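Local structure of Esterase/lipase (Lactobacillus rhamnosus, 4PO3) at residues A[70-75]-A[100-105]; A[76-81]-A[105-110]; A[144-149]-A[184-189]. The protein is probably a serine esterase or lipase of the alpha/beta hydrolase type, hydrolysing carboxylic esters. The protein carries 1 engineered substitution. One frame throughout, in Å; residues are numbered along the deposited sequence.

Contact 1 (A[70-75]-A[100-105]); sequences IDIHGG and MGMGYR. With HY4 ((2R)-2,3-dibutoxypropyl hydrogen (S)-propylphosphonate), chain B.
Asp71 and Met102 share a water where their strands begin to part: it donates to Asp71 O (2.6 Å) and to Met102 O (2.8 Å) and accepts from His73 N, so three backbone groups grip one oxygen. The strands belong to a beta-alpha-beta unit of the alpha/beta hydrolase sheet, run parallel, and are joined directly by Asp71 N to Met100 O (2.9 Å). On the face bearing Ile70 and Ile72, the doubly bent chain of Met102 brings its CE to 3.7 Å from Ile70 CG2. Beyond the strands, His73 opens the His-Gly-Gly-Gly-Trp run that in such esterases carries the oxyanion hole. Its CG lies between its backbone N and carbonyl carbon (chi1 73°), which brings the ring over Tyr104 in an offset stack, centroids 4.4 Å apart and planes at 7°. His73 ND1 donates to Gly74 O (2.6 Å), fixing the ring's rotation. With an alanine in place of His73 the stack and the bond to Gly74 O go, and the Tyr104 ring is likely to lose the flat surface that steadies it. Gly75 N donates to O11 of the bound phosphonate, while Tyr104 OH reaches His73 O (2.7 Å) from above the carbonyl plane.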
loop_
_atom_site.group_PDB
_atom_site.type_symbol
_atom_site.label_atom_id
_atom_site.label_comp_id
_atom_site.label_asym_id
_atom_site.label_seq_id
_atom_site.Cartn_x
_atom_site.Cartn_y
_atom_site.Cartn_z
ATOM N N ILE A 70 -6.439 -4.124 -3.305
ATOM C CA ILE A 70 -5.494 -3.376 -4.114
ATOM C C ILE A 70 -4.282 -3.121 -3.212
ATOM O O ILE A 70 -4.447 -2.536 -2.118
ATOM C CB ILE A 70 -6.076 -2.048 -4.567
ATOM C CG1 ILE A 70 -7.275 -2.275 -5.458
ATOM C CG2 ILE A 70 -4.999 -1.236 -5.218
ATOM C CD1 ILE A 70 -8.080 -1.048 -5.835
ATOM N N ASP A 71 -3.106 -3.632 -3.626
ATOM C CA ASP A 71 -1.873 -3.503 -2.891
ATOM C C ASP A 71 -0.884 -2.524 -3.501
ATOM O O ASP A 71 -0.550 -2.619 -4.658
ATOM C CB ASP A 71 -1.254 -4.895 -2.765
ATOM C CG ASP A 71 -0.069 -4.930 -1.864
ATOM O OD1 ASP A 71 -0.202 -4.492 -0.687
ATOM O OD2 ASP A 71 1.021 -5.354 -2.418
ATOM N N ILE A 72 -0.358 -1.643 -2.641
ATOM C CA ILE A 72 0.751 -0.742 -2.922
ATOM C C ILE A 72 1.984 -1.166 -2.176
ATOM O O ILE A 72 2.042 -1.065 -0.926
ATOM C CB ILE A 72 0.381 0.710 -2.529
ATOM C CG1 ILE A 72 -1.030 1.036 -3.111
ATOM C CG2 ILE A 72 1.463 1.664 -3.023
ATOM C CD1 ILE A 72 -1.531 2.377 -2.665
ATOM N N HIS A 73 2.951 -1.684 -2.905
ATOM C CA HIS A 73 4.185 -2.198 -2.302
ATOM C C HIS A 73 5.040 -1.100 -1.704
ATOM O O HIS A 73 4.904 0.096 -2.063
ATOM C CB HIS A 73 5.013 -2.998 -3.298
ATOM C CG HIS A 73 5.679 -2.165 -4.326
ATOM N ND1 HIS A 73 6.872 -1.528 -4.077
ATOM C CD2 HIS A 73 5.321 -1.813 -5.575
ATOM C CE1 HIS A 73 7.229 -0.830 -5.134
ATOM N NE2 HIS A 73 6.324 -1.010 -6.071
ATOM N N GLY A 74 5.947 -1.497 -0.831
ATOM C CA GLY A 74 6.877 -0.577 -0.199
ATOM C C GLY A 74 8.262 -0.680 -0.848
ATOM O O GLY A 74 8.399 -1.159 -1.950
ATOM N N GLY A 75 9.292 -0.236 -0.124
ATOM C CA GLY A 75 10.615 -0.051 -0.663
ATOM C C GLY A 75 11.137 1.386 -0.630
ATOM O O GLY A 75 11.979 1.770 -1.418
ATOM N N MET A 100 -5.164 -6.774 -7.054
ATOM C CA MET A 100 -4.393 -6.030 -8.001
ATOM C C MET A 100 -3.233 -5.471 -7.269
ATOM O O MET A 100 -3.397 -4.868 -6.188
ATOM C CB MET A 100 -5.236 -4.880 -8.610
ATOM C CG MET A 100 -4.462 -4.143 -9.665
ATOM S SD MET A 100 -3.509 -2.715 -9.125
ATOM C CE MET A 100 -4.826 -1.508 -9.081
ATOM N N GLY A 101 -2.058 -5.599 -7.870
ATOM C CA GLY A 101 -0.835 -4.938 -7.325
ATOM C C GLY A 101 -0.144 -4.233 -8.488
ATOM O O GLY A 101 0.065 -4.848 -9.549
ATOM N N MET A 102 0.192 -2.963 -8.290
ATOM C CA MET A 102 0.791 -2.129 -9.329
ATOM C C MET A 102 2.205 -1.755 -9.101
ATOM O O MET A 102 2.675 -1.673 -7.962
ATOM C CB MET A 102 0.001 -0.797 -9.546
ATOM C CG MET A 102 0.276 0.323 -8.541
ATOM S SD MET A 102 -0.074 -0.017 -6.805
ATOM C CE MET A 102 -1.853 -0.155 -6.872
ATOM N N GLY A 103 2.888 -1.542 -10.224
ATOM C CA GLY A 103 4.112 -0.785 -10.180
ATOM C C GLY A 103 3.820 0.679 -10.216
ATOM O O GLY A 103 2.745 1.088 -10.577
ATOM N N TYR A 104 4.797 1.459 -9.786
ATOM C CA TYR A 104 4.828 2.911 -9.836
ATOM C C TYR A 104 6.295 3.337 -10.034
ATOM O O TYR A 104 7.211 2.652 -9.541
ATOM C CB TYR A 104 4.224 3.535 -8.611
ATOM C CG TYR A 104 4.752 3.095 -7.256
ATOM C CD1 TYR A 104 4.077 2.132 -6.486
ATOM C CD2 TYR A 104 5.898 3.642 -6.730
ATOM C CE1 TYR A 104 4.571 1.750 -5.253
ATOM C CE2 TYR A 104 6.369 3.255 -5.487
ATOM C CZ TYR A 104 5.690 2.345 -4.735
ATOM O OH TYR A 104 6.213 1.944 -3.535
ATOM N N ARG A 105 6.502 4.412 -10.796
ATOM C CA ARG A 105 7.871 4.890 -11.072
ATOM C C ARG A 105 8.529 5.246 -9.749
ATOM O O ARG A 105 7.852 5.655 -8.795
ATOM C CB ARG A 105 7.863 6.047 -12.067
ATOM C CG ARG A 105 7.445 5.652 -13.488
ATOM C CD ARG A 105 7.074 6.884 -14.313
ATOM N NE ARG A 105 5.913 7.592 -13.764
ATOM C CZ ARG A 105 5.577 8.819 -14.090
ATOM N NH1 ARG A 105 6.276 9.446 -15.007
ATOM N NH2 ARG A 105 4.495 9.371 -13.587
HETATM O O11 HY4 B . 9.235 1.170 2.527
HETATM P P13 HY4 B . 9.660 0.914 3.953
HETATM C C3 HY4 B . 10.604 -0.621 4.217
HETATM C C2 HY4 B . 11.419 -1.031 3.007
HETATM C C1 HY4 B . 12.568 -1.981 3.403
HETATM O O5 HY4 B . 10.441 2.140 4.735
HETATM C C6 HY4 B . 10.774 3.472 4.348
HETATM C C7 HY4 B . 12.194 3.780 4.870
HETATM O O50 HY4 B . 12.391 5.184 4.676
HETATM C C33 HY4 B . 13.725 5.731 4.482
HETATM C C30 HY4 B . 14.742 5.476 5.610
HETATM C C31 HY4 B . 16.083 6.207 5.441
HETATM C C32 HY4 B . 16.253 7.417 6.343
HETATM C C8 HY4 B . 13.291 2.853 4.265
HETATM O O9 HY4 B . 13.802 1.798 5.145
HETATM C C26 HY4 B . 15.194 1.753 5.596
HETATM C C27 HY4 B . 16.275 1.597 4.497
HETATM C C28 HY4 B . 16.968 0.228 4.464
HETATM C C29 HY4 B . 15.999 -0.941 4.502
HETATM O O HOH W 1 1.943 -2.640 -5.462
HETATM O O HOH W 2 7.238 0.278 -8.278
#

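Contact 2 (A[76-81]-A[105-110]); sequences GWFYGD and RLLPDV. With HY4 ((2R)-2,3-dibutoxypropyl hydrogen (S)-propylphosphonate), chain B.
Trp77 and Leu107 make the one direct hydrogen bond of the contact, Leu107 N to Trp77 O at 3.0 Å and 146°, bent and tilted from the carbonyl plane; Gln115 of helix 112-129 supplies that oxygen with a second donor. A water adds a polar bridge by donating to both Phe78 O (2.8 Å) and Leu107 O (2.6 Å). Aromatic packing follows. Phe78 CB heads away from 105-110, yet CG lies opposite the carbonyl carbon and beside the backbone N (chi1 -77°), swinging the ring back until Leu107 CB stands over its centre, 3.8 Å from the centroid and 4° off the normal, a CH-pi contact; Tyr206 meets the same ring edge-to-face. Purely apolar touches complete the set. Leu107 CD2 comes to 3.5 Å from Trp77 CB, and Pro108, after a cis peptide, sets CD near Phe78 CE2. Leu106 instead lays CD1 against the backbone, 3.3 Å from Phe78 O. Gly76 N donates to O11 of the bound phosphonate (2.8 Å), consistent with Gly76 being part of the oxyanion hole. The contact is mainly apolar, with one direct hydrogen bond and one water bridge, and lies directly beyond the N-H of Gly76 that binds O11.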
loop_
_atom_site.group_PDB
_atom_site.type_symbol
_atom_site.label_atom_id
_atom_site.label_comp_id
_atom_site.label_asym_id
_atom_site.label_seq_id
_atom_site.Cartn_x
_atom_site.Cartn_y
_atom_site.Cartn_z
ATOM N N GLY A 76 10.712 2.178 0.323
ATOM C CA GLY A 76 11.315 3.518 0.502
ATOM C C GLY A 76 11.187 4.471 -0.647
ATOM O O GLY A 76 11.971 5.431 -0.759
ATOM N N TRP A 77 10.167 4.252 -1.499
ATOM C CA TRP A 77 9.863 5.102 -2.639
ATOM C C TRP A 77 10.928 5.009 -3.720
ATOM O O TRP A 77 10.660 5.398 -4.856
ATOM C CB TRP A 77 9.631 6.580 -2.223
ATOM C CG TRP A 77 8.562 6.798 -1.177
ATOM C CD1 TRP A 77 7.221 6.924 -1.377
ATOM C CD2 TRP A 77 8.785 7.036 0.209
ATOM N NE1 TRP A 77 6.592 7.089 -0.161
ATOM C CE2 TRP A 77 7.532 7.201 0.819
ATOM C CE3 TRP A 77 9.935 7.062 1.013
ATOM C CZ2 TRP A 77 7.389 7.451 2.205
ATOM C CZ3 TRP A 77 9.797 7.267 2.376
ATOM C CH2 TRP A 77 8.528 7.454 2.965
ATOM N N PHE A 78 12.103 4.397 -3.392
ATOM C CA PHE A 78 13.246 4.203 -4.349
ATOM C C PHE A 78 13.378 2.785 -4.925
ATOM O O PHE A 78 14.153 2.545 -5.862
ATOM C CB PHE A 78 14.615 4.495 -3.643
ATOM C CG PHE A 78 14.932 5.970 -3.471
ATOM C CD1 PHE A 78 14.477 6.687 -2.379
ATOM C CD2 PHE A 78 15.780 6.590 -4.366
ATOM C CE1 PHE A 78 14.817 8.047 -2.224
ATOM C CE2 PHE A 78 16.089 7.944 -4.262
ATOM C CZ PHE A 78 15.627 8.661 -3.185
ATOM N N TYR A 79 12.579 1.866 -4.417
ATOM C CA TYR A 79 12.772 0.464 -4.701
ATOM C C TYR A 79 11.456 -0.327 -4.841
ATOM O O TYR A 79 10.434 -0.045 -4.172
ATOM C CB TYR A 79 13.675 -0.136 -3.605
ATOM C CG TYR A 79 13.692 -1.648 -3.546
ATOM C CD1 TYR A 79 12.968 -2.313 -2.581
ATOM C CD2 TYR A 79 14.418 -2.407 -4.458
ATOM C CE1 TYR A 79 12.921 -3.715 -2.538
ATOM C CE2 TYR A 79 14.368 -3.803 -4.439
ATOM C CZ TYR A 79 13.629 -4.444 -3.501
ATOM O OH TYR A 79 13.624 -5.829 -3.465
ATOM N N GLY A 80 11.514 -1.372 -5.657
ATOM C CA GLY A 80 10.385 -2.321 -5.752
ATOM C C GLY A 80 9.716 -2.252 -7.090
ATOM O O GLY A 80 9.985 -1.387 -7.931
ATOM N N ASP A 81 8.883 -3.244 -7.338
ATOM C CA ASP A 81 8.074 -3.299 -8.532
ATOM C C ASP A 81 6.814 -4.164 -8.280
ATOM O O ASP A 81 6.547 -4.567 -7.124
ATOM C CB ASP A 81 8.922 -3.815 -9.669
ATOM C CG ASP A 81 9.465 -5.223 -9.406
ATOM O OD1 ASP A 81 8.784 -6.065 -8.737
ATOM O OD2 ASP A 81 10.617 -5.459 -9.846
ATOM N N ARG A 105 6.502 4.412 -10.796
ATOM C CA ARG A 105 7.871 4.890 -11.072
ATOM C C ARG A 105 8.529 5.246 -9.749
ATOM O O ARG A 105 7.852 5.655 -8.795
ATOM C CB ARG A 105 7.863 6.047 -12.067
ATOM C CG ARG A 105 7.445 5.652 -13.488
ATOM C CD ARG A 105 7.074 6.884 -14.313
ATOM N NE ARG A 105 5.913 7.592 -13.764
ATOM C CZ ARG A 105 5.577 8.819 -14.090
ATOM N NH1 ARG A 105 6.276 9.446 -15.007
ATOM N NH2 ARG A 105 4.495 9.371 -13.587
ATOM N N LEU A 106 9.822 5.034 -9.663
ATOM C CA LEU A 106 10.547 5.204 -8.421
ATOM C C LEU A 106 11.301 6.562 -8.390
ATOM O O LEU A 106 11.754 7.072 -9.410
ATOM C CB LEU A 106 11.579 4.116 -8.310
ATOM C CG LEU A 106 10.983 2.692 -8.340
ATOM C CD1 LEU A 106 12.098 1.666 -8.313
ATOM C CD2 LEU A 106 10.013 2.398 -7.224
ATOM N N LEU A 107 11.452 7.094 -7.200
ATOM C CA LEU A 107 12.434 8.147 -6.916
ATOM C C LEU A 107 13.802 7.612 -7.349
ATOM O O LEU A 107 14.060 6.433 -7.192
ATOM C CB LEU A 107 12.401 8.455 -5.436
ATOM C CG LEU A 107 11.437 9.437 -4.857
ATOM C CD1 LEU A 107 10.061 9.490 -5.400
ATOM C CD2 LEU A 107 11.473 9.308 -3.334
ATOM N N PRO A 108 14.679 8.481 -7.910
ATOM C CA PRO A 108 14.500 9.910 -7.991
ATOM C C PRO A 108 13.997 10.328 -9.369
ATOM O O PRO A 108 13.896 11.493 -9.659
ATOM C CB PRO A 108 15.915 10.435 -7.741
ATOM C CG PRO A 108 16.778 9.405 -8.446
ATOM C CD PRO A 108 16.076 8.079 -8.239
ATOM N N ASP A 109 13.584 9.381 -10.173
ATOM C CA ASP A 109 13.191 9.672 -11.560
ATOM C C ASP A 109 11.875 10.479 -11.645
ATOM O O ASP A 109 11.633 11.232 -12.592
ATOM C CB ASP A 109 13.036 8.344 -12.235
ATOM C CG ASP A 109 14.310 7.523 -12.144
ATOM O OD1 ASP A 109 14.416 6.704 -11.172
ATOM O OD2 ASP A 109 15.200 7.828 -12.987
ATOM N N VAL A 110 11.064 10.283 -10.634
ATOM C CA VAL A 110 9.835 11.001 -10.376
ATOM C C VAL A 110 9.902 11.466 -8.949
ATOM O O VAL A 110 10.875 11.218 -8.211
ATOM C CB VAL A 110 8.551 10.140 -10.603
ATOM C CG1 VAL A 110 8.379 9.761 -12.059
ATOM C CG2 VAL A 110 8.518 8.900 -9.677
HETATM O O11 HY4 B . 9.235 1.170 2.527
HETATM P P13 HY4 B . 9.660 0.914 3.953
HETATM C C3 HY4 B . 10.604 -0.621 4.217
HETATM C C2 HY4 B . 11.419 -1.031 3.007
HETATM C C1 HY4 B . 12.568 -1.981 3.403
HETATM O O5 HY4 B . 10.441 2.140 4.735
HETATM C C6 HY4 B . 10.774 3.472 4.348
HETATM C C7 HY4 B . 12.194 3.780 4.870
HETATM O O50 HY4 B . 12.391 5.184 4.676
HETATM C C33 HY4 B . 13.725 5.731 4.482
HETATM C C30 HY4 B . 14.742 5.476 5.610
HETATM C C31 HY4 B . 16.083 6.207 5.441
HETATM C C32 HY4 B . 16.253 7.417 6.343
HETATM C C8 HY4 B . 13.291 2.853 4.265
HETATM O O9 HY4 B . 13.802 1.798 5.145
HETATM C C26 HY4 B . 15.194 1.753 5.596
HETATM C C27 HY4 B . 16.275 1.597 4.497
HETATM C C28 HY4 B . 16.968 0.228 4.464
HETATM C C29 HY4 B . 15.999 -0.941 4.502
HETATM O O HOH W 3 15.416 4.267 -7.595
#

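Contact 3 (A[144-149]-A[184-189]); sequences GDSAGG and CPVAEP. With HY4 ((2R)-2,3-dibutoxypropyl hydrogen (S)-propylphosphonate), chain B.
Ser146 and Pro185 bring their backbones together at the strained turn between strand 140-145 and helix 147-160, where Ser146 takes phi 60° and psi -119° and its O accepts a long bond from Val186 N (3.3 Å). That donor stands well above the carbonyl plane; Ser146 CA in turn sends a CA-H...O contact to Cys184 O (3.0 Å). Strand, turn and helix with Gly144, Ser146 and Gly148 form the Gly-x-Ser-x-Gly nucleophile elbow. Its tightness demands small residues: a CB on Gly144 would run into Gly148 O, and one on Gly149 into Pro185 CB, which lies 4.1 Å from Gly149 C. The Ser146 side chain carries the chemistry. CB heads away from 184-189, and OG, anti to the backbone N (chi1 -169°), is covalently joined to P13 of the phosphonate (1.6 Å), while His278 NE2 hydrogen-bonds the same OG, in a geometry consistent with a Ser-His-Asp triad completed by Asp243. Ala147 N gives O11 a nearly straight hydrogen bond (3.0 Å). A tetrahedral phosphorus on the serine, with an oxygen held by the helix's first N-H, resembles the tetrahedral intermediate of ester hydrolysis, consistent with Ser146 as the nucleophile.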
loop_
_atom_site.group_PDB
_atom_site.type_symbol
_atom_site.label_atom_id
_atom_site.label_comp_id
_atom_site.label_asym_id
_atom_site.label_seq_id
_atom_site.Cartn_x
_atom_site.Cartn_y
_atom_site.Cartn_z
ATOM N N GLY A 144 -1.230 -1.149 1.890
ATOM C CA GLY A 144 0.120 -0.800 1.558
ATOM C C GLY A 144 1.009 -1.031 2.731
ATOM O O GLY A 144 0.547 -0.859 3.890
ATOM N N ASP A 145 2.252 -1.409 2.453
ATOM C CA ASP A 145 3.255 -1.626 3.500
ATOM C C ASP A 145 4.412 -0.607 3.443
ATOM O O ASP A 145 4.939 -0.329 2.356
ATOM C CB ASP A 145 3.842 -3.020 3.484
ATOM C CG ASP A 145 4.558 -3.375 2.191
ATOM O OD1 ASP A 145 3.950 -3.448 1.078
ATOM O OD2 ASP A 145 5.769 -3.568 2.293
ATOM N N SER A 146 4.765 -0.053 4.613
ATOM C CA SER A 146 5.913 0.890 4.770
ATOM C C SER A 146 5.706 2.192 3.872
ATOM O O SER A 146 4.709 2.900 4.027
ATOM C CB SER A 146 7.203 0.101 4.555
ATOM O OG SER A 146 8.390 0.825 4.930
ATOM N N ALA A 147 6.590 2.466 2.928
ATOM C CA ALA A 147 6.321 3.532 1.932
ATOM C C ALA A 147 5.022 3.330 1.153
ATOM O O ALA A 147 4.298 4.280 0.837
ATOM C CB ALA A 147 7.493 3.593 0.967
ATOM N N GLY A 148 4.665 2.074 0.898
ATOM C CA GLY A 148 3.394 1.794 0.297
ATOM C C GLY A 148 2.229 2.136 1.215
ATOM O O GLY A 148 1.073 2.432 0.719
ATOM N N GLY A 149 2.437 2.072 2.541
ATOM C CA GLY A 149 1.396 2.521 3.491
ATOM C C GLY A 149 1.217 4.033 3.534
ATOM O O GLY A 149 0.112 4.519 3.668
ATOM N N CYS A 184 2.845 -1.364 8.875
ATOM C CA CYS A 184 4.024 -0.563 9.241
ATOM C C CYS A 184 4.236 0.687 8.360
ATOM O O CYS A 184 5.311 0.900 7.757
ATOM C CB CYS A 184 5.291 -1.407 9.198
ATOM S SG CYS A 184 5.244 -2.966 10.141
ATOM N N PRO A 185 3.241 1.525 8.284
ATOM C CA PRO A 185 3.337 2.667 7.402
ATOM C C PRO A 185 4.364 3.694 7.895
ATOM O O PRO A 185 4.609 3.769 9.099
ATOM C CB PRO A 185 1.943 3.271 7.509
ATOM C CG PRO A 185 1.518 2.980 8.926
ATOM C CD PRO A 185 2.011 1.561 9.109
ATOM N N VAL A 186 4.976 4.403 6.943
ATOM C CA VAL A 186 5.755 5.618 7.243
ATOM C C VAL A 186 4.942 6.784 6.797
ATOM O O VAL A 186 5.184 7.355 5.801
ATOM C CB VAL A 186 7.136 5.571 6.636
ATOM C CG1 VAL A 186 7.972 6.832 7.014
ATOM C CG2 VAL A 186 7.875 4.401 7.258
ATOM N N ALA A 187 3.877 7.053 7.512
ATOM C CA ALA A 187 2.859 7.949 6.966
ATOM C C ALA A 187 3.200 9.428 7.258
ATOM O O ALA A 187 2.594 10.332 6.650
ATOM C CB ALA A 187 1.510 7.614 7.523
ATOM N N GLU A 188 4.184 9.631 8.149
ATOM C CA GLU A 188 4.677 10.965 8.540
ATOM C C GLU A 188 6.156 11.089 8.229
ATOM O O GLU A 188 7.005 11.210 9.116
ATOM C CB GLU A 188 4.411 11.184 10.007
ATOM C CG GLU A 188 2.954 11.110 10.398
ATOM C CD GLU A 188 2.089 12.226 9.863
ATOM O OE1 GLU A 188 2.481 13.380 10.043
ATOM O OE2 GLU A 188 0.989 11.983 9.331
ATOM N N PRO A 189 6.495 11.057 6.964
ATOM C CA PRO A 189 7.895 11.000 6.652
ATOM C C PRO A 189 8.701 12.251 7.124
ATOM O O PRO A 189 9.882 12.111 7.335
ATOM C CB PRO A 189 7.939 10.955 5.137
ATOM C CG PRO A 189 6.559 11.172 4.655
ATOM C CD PRO A 189 5.640 11.025 5.780
HETATM O O11 HY4 B . 9.235 1.170 2.527
HETATM P P13 HY4 B . 9.660 0.914 3.953
HETATM C C3 HY4 B . 10.604 -0.621 4.217
HETATM C C2 HY4 B . 11.419 -1.031 3.007
HETATM C C1 HY4 B . 12.568 -1.981 3.403
HETATM O O5 HY4 B . 10.441 2.140 4.735
HETATM C C6 HY4 B . 10.774 3.472 4.348
HETATM C C7 HY4 B . 12.194 3.780 4.870
HETATM O O50 HY4 B . 12.391 5.184 4.676
HETATM C C33 HY4 B . 13.725 5.731 4.482
HETATM C C30 HY4 B . 14.742 5.476 5.610
HETATM C C31 HY4 B . 16.083 6.207 5.441
HETATM C C32 HY4 B . 16.253 7.417 6.343
HETATM C C8 HY4 B . 13.291 2.853 4.265
HETATM O O9 HY4 B . 13.802 1.798 5.145
HETATM C C26 HY4 B . 15.194 1.753 5.596
HETATM C C27 HY4 B . 16.275 1.597 4.497
HETATM C C28 HY4 B . 16.968 0.228 4.464
HETATM C C29 HY4 B . 15.999 -0.941 4.502
#

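Overall arrangement
The three contacts show how an alpha/beta hydrolase builds one site from separate parts of the chain. Contacts 1 and 2 have centres about 11 Å apart and alternate along the chain: 70-75 runs into 76-81, and 100-105 into 105-110 through the common Arg105. Contact 3 comes later in sequence, its centre about 12 Å from that of contact 1 and about 14 Å from that of contact 2. Strands 66-72 and 140-145, neighbours in the central sheet, tie contacts 1 and 3, and the Trp77 ring packs on Ala147 between contacts 2 and 3. All converge on the phosphonate, whose O11 is held by a backbone N-H from each contact: Gly75, Gly76 and Ala147, a three-donor oxyanion hole.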